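Local coordinates for VgrG protein (Vibrio cholerae, PDB 4DTH) that carries a toxin domain that binds ATP and magnesium and probably uses them to cross-link G-actin, at residues 198-203 against 235-240; 207-212 against 226-231; 192-197 against 350-355; 245-250 against 264-269. All coordinates share one frame; numbering follows the deposited sequence. Where two conformers were deposited one is given.

Interaction 1 (198-203 against 235-240); sequences APWYQK and YLKTAE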
# COMPACT_ATOMS: atom_id res chain seq x y z
N ALA A 198 -4.79 4.95 14.96
CA ALA A 198 -3.48 5.34 14.43
C ALA A 198 -2.92 6.45 15.34
O ALA A 198 -3.68 7.35 15.72
CB ALA A 198 -3.60 5.84 13.00
N PRO A 199 -1.64 6.36 15.78
CA PRO A 199 -1.11 7.37 16.73
C PRO A 199 -1.17 8.80 16.23
O PRO A 199 -1.37 9.72 17.02
CB PRO A 199 0.33 6.92 16.96
CG PRO A 199 0.38 5.50 16.55
CD PRO A 199 -0.63 5.33 15.46
N TRP A 200 -1.04 8.99 14.90
CA TRP A 200 -1.08 10.31 14.28
C TRP A 200 -2.47 10.93 14.25
O TRP A 200 -2.57 12.14 14.10
CB TRP A 200 -0.47 10.27 12.87
CG TRP A 200 -1.10 9.27 11.94
CD1 TRP A 200 -0.63 8.02 11.65
CD2 TRP A 200 -2.30 9.43 11.18
NE1 TRP A 200 -1.47 7.40 10.75
CE2 TRP A 200 -2.51 8.24 10.45
CE3 TRP A 200 -3.23 10.48 11.04
CZ2 TRP A 200 -3.61 8.05 9.61
CZ3 TRP A 200 -4.32 10.30 10.20
CH2 TRP A 200 -4.51 9.09 9.50
N TYR A 201 -3.53 10.11 14.34
CA TYR A 201 -4.89 10.64 14.29
C TYR A 201 -5.29 11.26 15.62
O TYR A 201 -5.28 10.58 16.65
CB TYR A 201 -5.92 9.59 13.84
CG TYR A 201 -7.33 10.13 13.76
CD1 TYR A 201 -7.67 11.11 12.83
CD2 TYR A 201 -8.32 9.69 14.63
CE1 TYR A 201 -8.96 11.62 12.76
CE2 TYR A 201 -9.62 10.18 14.56
CZ TYR A 201 -9.94 11.15 13.62
OH TYR A 201 -11.21 11.65 13.57
N GLN A 202 -5.65 12.55 15.59
CA GLN A 202 -6.02 13.30 16.79
C GLN A 202 -7.52 13.54 16.84
O GLN A 202 -8.02 14.54 16.32
CB GLN A 202 -5.21 14.60 16.89
CG GLN A 202 -3.71 14.35 16.83
CD GLN A 202 -2.93 15.60 17.12
OE1 GLN A 202 -3.15 16.26 18.14
NE2 GLN A 202 -1.98 15.93 16.26
N LYS A 203 -8.24 12.60 17.45
CA LYS A 203 -9.69 12.70 17.54
C LYS A 203 -10.21 13.97 18.24
O LYS A 203 -11.30 14.44 17.92
CB LYS A 203 -10.27 11.43 18.14
CG LYS A 203 -11.77 11.37 18.01
CD LYS A 203 -12.22 10.04 17.42
CE LYS A 203 -13.67 9.77 17.75
NZ LYS A 203 -13.93 9.67 19.21
N TYR A 235 -1.61 16.60 8.12
CA TYR A 235 -0.73 17.76 7.92
C TYR A 235 0.25 17.92 9.07
O TYR A 235 1.44 18.14 8.83
CB TYR A 235 -1.55 19.06 7.75
CG TYR A 235 -2.24 19.26 6.41
CD1 TYR A 235 -2.81 18.19 5.71
CD2 TYR A 235 -2.45 20.54 5.90
CE1 TYR A 235 -3.53 18.39 4.54
CE2 TYR A 235 -3.15 20.75 4.72
CZ TYR A 235 -3.71 19.68 4.06
OH TYR A 235 -4.38 19.90 2.88
N LEU A 236 -0.24 17.79 10.33
CA LEU A 236 0.59 17.91 11.53
C LEU A 236 1.62 16.79 11.61
O LEU A 236 2.78 17.06 11.92
CB LEU A 236 -0.26 17.96 12.81
CG LEU A 236 -1.14 19.20 13.01
CD1 LEU A 236 -1.92 19.10 14.32
CD2 LEU A 236 -0.31 20.50 12.97
N LYS A 237 1.21 15.54 11.30
CA LYS A 237 2.13 14.40 11.29
C LYS A 237 3.23 14.58 10.22
O LYS A 237 4.39 14.26 10.48
CB LYS A 237 1.39 13.06 11.11
CG LYS A 237 2.29 11.82 11.17
CD LYS A 237 2.90 11.60 12.56
CE LYS A 237 3.62 10.28 12.62
NZ LYS A 237 4.14 10.04 13.99
N THR A 238 2.85 15.09 9.02
CA THR A 238 3.81 15.33 7.94
C THR A 238 4.86 16.35 8.41
O THR A 238 6.06 16.12 8.21
CB THR A 238 3.10 15.73 6.64
OG1 THR A 238 2.21 14.67 6.28
CG2 THR A 238 4.09 15.95 5.49
N ALA A 239 4.42 17.44 9.07
CA ALA A 239 5.32 18.45 9.60
C ALA A 239 6.24 17.84 10.67
O ALA A 239 7.45 18.06 10.64
CB ALA A 239 4.52 19.62 10.17
N GLU A 240 5.68 16.98 11.57
CA GLU A 240 6.47 16.30 12.60
C GLU A 240 7.55 15.43 11.97
O GLU A 240 8.72 15.50 12.38
CB GLU A 240 5.55 15.45 13.51
CG GLU A 240 6.28 14.62 14.56
CD GLU A 240 5.46 13.47 15.10
OE1 GLU A 240 4.49 13.73 15.84
OE2 GLU A 240 5.77 12.31 14.75
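L236 and K237, neighbours on helix 221-245, receive two different side chains from the 198-203 loop. L236 takes the amide end of Q202: its CD1 lies 3.7 Å from Q202 NE2, and the two side chains cross at about a right angle. This is a light contact, and L236 also packs against L306 of helix 292-307. One residue on, K237 gives the loop its methylenes and not its charge. With CG anti to the backbone N (chi1 -176°) and a bend at chi2, the chain curls round the W200 methylene, so that both CG and CD of K237 lie 3.6 Å from W200 CB. The indole itself leads off beyond this point, because chi1 of 55° sets it between the backbone N and the carbonyl carbon; there its NE1 is hydrogen-bonded to I277 O and its ring meets W275 edge-to-face. Further along the helix, E240 draws in the lysine ammonium, with K237 NZ 2.9 Å from E240 OE2, an i to i+3 salt bridge that holds the end of the lysine chain over its own helix. On the loop side the chain reverses through a type I beta turn, A198 to Y201, closed by Y201 N to A198 O at 3.1 Å. The arrangement is that of an interhelical connection, between helices 190-196 and 204-212, laid against a long helix of the actin cross-linking domain.

Interaction 2 (207-212 against 226-231); sequences SQFASL and NVFAYL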
# COMPACT_ATOMS: atom_id res chain seq x y z
N SER A 207 -13.98 17.95 17.99
CA SER A 207 -14.66 18.85 18.91
C SER A 207 -14.04 20.25 18.86
O SER A 207 -14.77 21.24 18.99
CB SER A 207 -14.64 18.31 20.34
OG SER A 207 -13.33 18.01 20.77
N GLN A 208 -12.72 20.33 18.59
CA GLN A 208 -12.03 21.60 18.45
C GLN A 208 -12.63 22.38 17.26
O GLN A 208 -12.97 23.54 17.44
CB GLN A 208 -10.52 21.39 18.27
CG GLN A 208 -9.70 22.68 18.43
CD GLN A 208 -9.34 23.05 19.87
OE1 GLN A 208 -8.53 23.95 20.11
NE2 GLN A 208 -9.89 22.34 20.87
N PHE A 209 -12.83 21.71 16.09
CA PHE A 209 -13.40 22.38 14.91
C PHE A 209 -14.80 22.94 15.22
O PHE A 209 -15.11 24.06 14.83
CB PHE A 209 -13.47 21.42 13.69
CG PHE A 209 -13.93 22.07 12.41
CD1 PHE A 209 -13.06 22.86 11.66
CD2 PHE A 209 -15.24 21.92 11.96
CE1 PHE A 209 -13.49 23.47 10.48
CE2 PHE A 209 -15.66 22.53 10.78
CZ PHE A 209 -14.79 23.30 10.06
N ALA A 210 -15.63 22.15 15.91
CA ALA A 210 -16.99 22.53 16.29
C ALA A 210 -17.00 23.85 17.10
O ALA A 210 -17.83 24.72 16.82
CB ALA A 210 -17.64 21.41 17.08
N SER A 211 -16.03 24.01 18.02
CA SER A 211 -15.85 25.22 18.84
C SER A 211 -15.47 26.45 18.01
O SER A 211 -15.93 27.54 18.33
CB SER A 211 -14.77 25.00 19.90
OG SER A 211 -15.13 23.97 20.80
N LEU A 212 -14.62 26.26 16.98
CA LEU A 212 -14.13 27.34 16.11
C LEU A 212 -15.18 27.86 15.14
O LEU A 212 -15.02 28.96 14.60
CB LEU A 212 -12.92 26.84 15.26
CG LEU A 212 -11.75 26.16 15.98
CD1 LEU A 212 -10.75 25.62 14.99
CD2 LEU A 212 -11.02 27.12 16.89
N ASN A 226 -15.13 15.99 10.88
CA ASN A 226 -14.42 14.75 10.60
C ASN A 226 -13.32 14.97 9.57
O ASN A 226 -12.19 14.52 9.79
CB ASN A 226 -15.40 13.66 10.11
CG ASN A 226 -16.23 13.05 11.22
OD1 ASN A 226 -15.77 12.81 12.32
ND2 ASN A 226 -17.47 12.74 10.93
N VAL A 227 -13.63 15.69 8.47
CA VAL A 227 -12.65 16.00 7.42
C VAL A 227 -11.52 16.85 8.02
O VAL A 227 -10.35 16.57 7.77
CB VAL A 227 -13.27 16.65 6.16
CG1 VAL A 227 -12.18 17.09 5.17
CG2 VAL A 227 -14.24 15.68 5.47
N PHE A 228 -11.88 17.85 8.83
CA PHE A 228 -10.89 18.72 9.47
C PHE A 228 -9.95 17.90 10.35
O PHE A 228 -8.74 18.08 10.24
CB PHE A 228 -11.57 19.81 10.31
CG PHE A 228 -10.61 20.64 11.12
CD1 PHE A 228 -9.97 21.75 10.57
CD2 PHE A 228 -10.37 20.35 12.46
CE1 PHE A 228 -9.11 22.54 11.33
CE2 PHE A 228 -9.52 21.16 13.23
CZ PHE A 228 -8.89 22.23 12.66
N ALA A 229 -10.48 17.01 11.22
CA ALA A 229 -9.62 16.20 12.09
C ALA A 229 -8.69 15.28 11.29
O ALA A 229 -7.52 15.16 11.65
CB ALA A 229 -10.46 15.39 13.05
N TYR A 230 -9.20 14.67 10.22
CA TYR A 230 -8.43 13.77 9.37
C TYR A 230 -7.29 14.52 8.68
O TYR A 230 -6.12 14.13 8.83
CB TYR A 230 -9.36 13.10 8.33
CG TYR A 230 -8.64 12.19 7.36
CD1 TYR A 230 -8.17 10.94 7.77
CD2 TYR A 230 -8.38 12.59 6.06
CE1 TYR A 230 -7.48 10.11 6.89
CE2 TYR A 230 -7.70 11.76 5.16
CZ TYR A 230 -7.25 10.52 5.59
OH TYR A 230 -6.57 9.72 4.72
N LEU A 231 -7.61 15.60 7.94
CA LEU A 231 -6.61 16.40 7.23
C LEU A 231 -5.62 17.06 8.17
O LEU A 231 -4.42 16.96 7.94
CB LEU A 231 -7.27 17.45 6.33
CG LEU A 231 -7.93 16.93 5.05
CD1 LEU A 231 -8.57 18.08 4.28
CD2 LEU A 231 -6.91 16.18 4.16
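F209 and F228 carry the contact between 207-212 and 226-231, a worked example of two helical segments meeting through one couple of aromatic rings. Along the first segment, S207 belongs to the helical framework: its carbonyl O accepts S211 N at 3.2 Å, while its hydroxyl is hydrogen-bonded to S204 O one turn earlier. Q208 O plays the same part for L212 N. F209, the next residue, turns to helix 221-245. Both phenylalanines have CG anti to the backbone N (chi1 -175° for F209 and 174° for F228), which carries each ring out from its own helix toward the other. Their planes are inclined at 35° and the centroids are 4.8 Å apart, an oblique meeting that is neither a stack nor a T-shaped pair. One corner of the F209 ring does the closest touching: CD1 sits over a face of F228, displaced toward the rim, and comes to 3.4 Å from F228 CG. The benzylic carbons reinforce this from both directions. F209 CB lies 3.5 Å from F228 CD2, and F228 CB makes an off-centre CH-pi contact, 4.1 Å from the centroid of the F209 ring. Beyond the pair, F209 also packs on L218, A224 and A225, and F228 reaches H301 and Q305 of helix 292-307. The chemistry is wholly apolar here, so this contact depends on dispersion and the fit of two buried rings, not on directional bonds.

Interaction 3 (192-197 against 350-355); sequences LRLLES and FEFRTV. With SO4 (sulfate ion), chain F.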
# COMPACT_ATOMS: atom_id res chain seq x y z
N LEU A 192 -13.10 0.99 11.19
CA LEU A 192 -12.97 2.44 11.40
C LEU A 192 -12.29 2.75 12.72
O LEU A 192 -11.41 3.59 12.76
CB LEU A 192 -14.32 3.16 11.28
CG LEU A 192 -14.83 3.39 9.86
CD1 LEU A 192 -16.28 3.83 9.87
CD2 LEU A 192 -13.96 4.42 9.10
N ARG A 193 -12.66 2.01 13.79
CA ARG A 193 -12.08 2.18 15.12
C ARG A 193 -10.60 1.79 15.13
O ARG A 193 -9.80 2.48 15.76
CB ARG A 193 -12.88 1.42 16.18
CG ARG A 193 -14.28 1.99 16.33
CD ARG A 193 -15.00 1.48 17.56
NE ARG A 193 -15.38 0.06 17.43
CZ ARG A 193 -16.50 -0.39 16.88
NH1 ARG A 193 -17.38 0.46 16.38
NH2 ARG A 193 -16.74 -1.69 16.83
N LEU A 194 -10.25 0.72 14.37
CA LEU A 194 -8.86 0.28 14.24
C LEU A 194 -8.04 1.41 13.55
O LEU A 194 -6.95 1.74 14.01
CB LEU A 194 -8.79 -1.03 13.42
CG LEU A 194 -7.40 -1.61 13.18
CD1 LEU A 194 -6.75 -2.05 14.50
CD2 LEU A 194 -7.46 -2.78 12.20
N LEU A 195 -8.58 2.00 12.47
CA LEU A 195 -7.91 3.08 11.73
C LEU A 195 -7.78 4.34 12.57
O LEU A 195 -6.74 5.00 12.53
CB LEU A 195 -8.65 3.39 10.42
CG LEU A 195 -8.60 2.30 9.35
CD1 LEU A 195 -9.55 2.63 8.25
CD2 LEU A 195 -7.18 2.10 8.80
N GLU A 196 -8.82 4.67 13.34
CA GLU A 196 -8.83 5.84 14.21
C GLU A 196 -7.85 5.72 15.38
O GLU A 196 -7.47 6.73 15.98
CB GLU A 196 -10.24 6.14 14.71
CG GLU A 196 -11.16 6.70 13.64
CD GLU A 196 -12.62 6.57 13.99
OE1 GLU A 196 -12.94 6.42 15.19
OE2 GLU A 196 -13.46 6.61 13.05
N SER A 197 -7.40 4.48 15.67
CA SER A 197 -6.41 4.23 16.72
C SER A 197 -4.98 4.58 16.26
O SER A 197 -4.06 4.54 17.08
CB SER A 197 -6.50 2.80 17.24
OG SER A 197 -5.88 1.89 16.34
N PHE A 350 -5.52 2.72 3.68
CA PHE A 350 -4.47 2.77 4.69
C PHE A 350 -3.68 1.51 4.73
O PHE A 350 -4.25 0.42 4.78
CB PHE A 350 -5.08 3.06 6.08
CG PHE A 350 -5.89 4.33 6.11
CD1 PHE A 350 -5.27 5.55 6.37
CD2 PHE A 350 -7.24 4.32 5.81
CE1 PHE A 350 -6.00 6.74 6.33
CE2 PHE A 350 -7.98 5.51 5.77
CZ PHE A 350 -7.35 6.71 6.03
N GLU A 351 -2.35 1.65 4.74
CA GLU A 351 -1.45 0.51 4.78
C GLU A 351 -0.93 0.26 6.19
O GLU A 351 -0.31 1.15 6.79
CB GLU A 351 -0.28 0.75 3.80
CG GLU A 351 0.76 -0.35 3.79
CD GLU A 351 1.96 -0.08 2.89
OE1 GLU A 351 1.77 0.51 1.81
OE2 GLU A 351 3.07 -0.53 3.25
N PHE A 352 -1.16 -0.95 6.70
CA PHE A 352 -0.64 -1.38 8.00
C PHE A 352 0.76 -1.90 7.72
O PHE A 352 0.92 -2.98 7.14
CB PHE A 352 -1.55 -2.46 8.62
CG PHE A 352 -2.86 -1.90 9.10
CD1 PHE A 352 -3.91 -1.68 8.20
CD2 PHE A 352 -3.06 -1.59 10.44
CE1 PHE A 352 -5.13 -1.15 8.65
CE2 PHE A 352 -4.29 -1.08 10.88
CZ PHE A 352 -5.30 -0.85 9.98
N ARG A 353 1.78 -1.11 8.09
CA ARG A 353 3.21 -1.43 7.87
C ARG A 353 3.61 -2.75 8.52
O ARG A 353 4.39 -3.51 7.95
CB ARG A 353 4.10 -0.26 8.30
CG ARG A 353 3.83 1.03 7.49
CD ARG A 353 4.24 0.93 6.02
NE ARG A 353 5.70 0.86 5.88
CZ ARG A 353 6.35 0.60 4.75
NH1 ARG A 353 5.68 0.36 3.63
NH2 ARG A 353 7.68 0.58 4.73
N THR A 354 3.04 -3.02 9.70
CA THR A 354 3.13 -4.29 10.42
C THR A 354 1.67 -4.71 10.58
O THR A 354 0.84 -3.88 11.00
CB THR A 354 3.85 -4.10 11.78
OG1 THR A 354 5.23 -3.87 11.53
CG2 THR A 354 3.72 -5.33 12.68
N VAL A 355 1.34 -5.96 10.23
CA VAL A 355 -0.05 -6.43 10.35
C VAL A 355 -0.40 -6.56 11.85
O VAL A 355 0.27 -7.30 12.56
CB VAL A 355 -0.32 -7.75 9.57
CG1 VAL A 355 -1.78 -8.17 9.72
CG2 VAL A 355 0.04 -7.60 8.09
S SO4 F . 8.52 0.02 1.12
O1 SO4 F . 9.20 -0.94 0.24
O2 SO4 F . 9.08 -0.07 2.45
O3 SO4 F . 8.69 1.35 0.57
O4 SO4 F . 7.09 -0.29 1.16
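L195 fills the angle between F350 and F352, and this is the tight part of the contact. Its two methyls divide the work: CD2 lies 3.6 Å from F350 CB and 3.7 Å from F352 CZ, while CD1 follows the F350 ring at CD2, 3.8 Å away. L194 meets the far end of the second ring, its CD2 3.6 Å from F352 CZ. S197, on the exposed side, folds its hydroxyl back, OG giving a hydrogen bond to L194 O, which S197 N also reaches.

E351 has its CB bond directed away from the helix; it belongs to the ATP pocket and, with E28 and Q174, to a magnesium site. R353 NH1 bonds E351 OE2 at 2.8 Å in a salt bridge, and the R353 guanidinium edge also grips a sulfate, probably from the crystallisation liquor, by two nearly straight bonds, NH1 to O4 and NH2 to O2; K272 holds the same anion.

The axes of residues 192-196 and 350-352, parts of helix 190-196 and strand 343-352, lie at 75°. That strand runs antiparallel to both 173-180 and 277-279, whose V179 and I277 also touch L195.

Interaction 4 (245-250 against 264-269); sequences FGIYIN and NGLTDP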
# COMPACT_ATOMS: atom_id res chain seq x y z
N PHE A 245 12.92 13.75 10.47
CA PHE A 245 13.78 13.11 9.48
C PHE A 245 14.55 14.05 8.54
O PHE A 245 15.34 13.57 7.73
CB PHE A 245 12.98 12.07 8.69
CG PHE A 245 12.56 10.87 9.51
CD1 PHE A 245 13.48 9.87 9.84
CD2 PHE A 245 11.26 10.75 9.98
CE1 PHE A 245 13.08 8.76 10.59
CE2 PHE A 245 10.86 9.63 10.73
CZ PHE A 245 11.78 8.65 11.03
N GLY A 246 14.30 15.35 8.65
CA GLY A 246 14.95 16.35 7.80
C GLY A 246 14.57 16.16 6.34
O GLY A 246 15.43 15.94 5.49
N ILE A 247 13.25 16.20 6.06
CA ILE A 247 12.73 15.96 4.71
C ILE A 247 12.51 17.27 3.98
O ILE A 247 11.87 18.17 4.52
CB ILE A 247 11.42 15.13 4.78
CG1 ILE A 247 11.64 13.79 5.54
CG2 ILE A 247 10.84 14.86 3.37
CD1 ILE A 247 10.34 13.04 5.91
N TYR A 248 12.95 17.34 2.70
CA TYR A 248 12.69 18.52 1.87
C TYR A 248 11.25 18.39 1.36
O TYR A 248 10.97 17.49 0.56
CB TYR A 248 13.68 18.58 0.69
CG TYR A 248 15.04 19.07 1.11
CD1 TYR A 248 15.97 18.22 1.70
CD2 TYR A 248 15.41 20.40 0.92
CE1 TYR A 248 17.22 18.68 2.12
CE2 TYR A 248 16.66 20.87 1.32
CZ TYR A 248 17.56 20.01 1.92
OH TYR A 248 18.79 20.47 2.31
N ILE A 249 10.34 19.26 1.86
CA ILE A 249 8.91 19.34 1.50
C ILE A 249 8.70 20.63 0.74
O ILE A 249 8.87 21.70 1.32
CB ILE A 249 7.95 19.35 2.74
CG1 ILE A 249 8.24 18.21 3.75
CG2 ILE A 249 6.46 19.42 2.32
CD1 ILE A 249 7.85 16.83 3.33
N ASN A 250 8.27 20.54 -0.54
CA ASN A 250 8.01 21.73 -1.37
C ASN A 250 9.27 22.60 -1.38
O ASN A 250 10.34 22.09 -1.73
CB ASN A 250 6.77 22.51 -0.86
CG ASN A 250 5.62 22.53 -1.79
OD1 ASN A 250 5.50 21.70 -2.70
ND2 ASN A 250 4.72 23.46 -1.53
N ASN A 264 15.59 9.79 2.94
CA ASN A 264 15.66 10.24 1.56
C ASN A 264 14.39 10.96 1.05
O ASN A 264 14.37 11.48 -0.07
CB ASN A 264 16.14 9.13 0.63
CG ASN A 264 17.51 8.57 1.00
OD1 ASN A 264 17.78 7.38 0.84
ND2 ASN A 264 18.41 9.41 1.52
N GLY A 265 13.37 11.02 1.89
CA GLY A 265 12.12 11.69 1.55
C GLY A 265 10.94 11.05 2.22
O GLY A 265 11.10 10.18 3.08
N LEU A 266 9.73 11.49 1.83
CA LEU A 266 8.46 10.96 2.36
C LEU A 266 8.28 9.46 2.08
O LEU A 266 7.62 8.78 2.87
CB LEU A 266 7.25 11.74 1.81
CG LEU A 266 7.10 13.21 2.26
CD1 LEU A 266 6.02 13.92 1.44
CD2 LEU A 266 6.79 13.30 3.76
N THR A 267 8.88 8.95 0.98
CA THR A 267 8.76 7.53 0.58
C THR A 267 9.81 6.63 1.22
O THR A 267 9.79 5.41 0.99
CB THR A 267 8.75 7.39 -0.94
OG1 THR A 267 10.01 7.84 -1.44
CG2 THR A 267 7.62 8.16 -1.59
N ASP A 268 10.74 7.19 1.99
CA ASP A 268 11.77 6.40 2.64
C ASP A 268 11.10 5.35 3.54
O ASP A 268 10.20 5.73 4.30
CB ASP A 268 12.70 7.32 3.46
CG ASP A 268 13.94 6.64 3.99
OD1 ASP A 268 13.80 5.60 4.67
OD2 ASP A 268 15.04 7.19 3.81
N PRO A 269 11.46 4.04 3.44
CA PRO A 269 10.81 3.03 4.29
C PRO A 269 10.72 3.37 5.78
O PRO A 269 9.71 3.05 6.40
CB PRO A 269 11.65 1.76 4.07
CG PRO A 269 12.28 1.96 2.75
CD PRO A 269 12.47 3.43 2.55
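This is an apolar loop-to-loop contact within the long connection between helices 221-245 and 269-275, bringing the start of that connection back against its end. I247 is the main contributor. With chi1 at -57°, its CG1 stands beside the backbone N and CG2 anti to it, and CG2 rests on the bare backbone of the other loop, 3.9 Å from both G265 CA and L266 N. The other branch reaches further, I247 CD1 lying 4.2 Å from L266 CD2. The L266 side chain crosses that of I247 at about a right angle. In the conformer given, I249 CD1 also reaches L266 CD2, at 3.7 Å, but I249 was deposited in two conformers and this part is less certain; Y321 of helix 312-323 touches both residues.

G265 begins a type I beta turn, with D268 N bonded to G265 O at 3.2 Å. At its end D268 serves two purposes: OD2 takes N264 N through its anti lone pair at 2.8 Å, and OD1 caps K270 N as the N-cap of the next helix. The polar bonds thus shape one loop from within, while between these two segments the contact is one of van der Waals packing.

Overall arrangement
From the N terminus, residues 192-197 open interaction 3, 198-203 open interaction 1 and 207-212 open interaction 2. The loops then close in reverse order: 226-231 complete interaction 2 and 235-240 complete interaction 1, both on helix 221-245. Interaction 4 opens and closes next, between 245-250 and 264-269, in series with these two. Interaction 3, closing at 350-355, encloses all the others, so the contacts nest and none cross. They also touch: Y230 OH and W200 CH2 both reach the F350 ring, T238 meets L266, and R353 packs on P269. Together they join the helical part of the fold to the strand carrying E351 at the ATP and magnesium site.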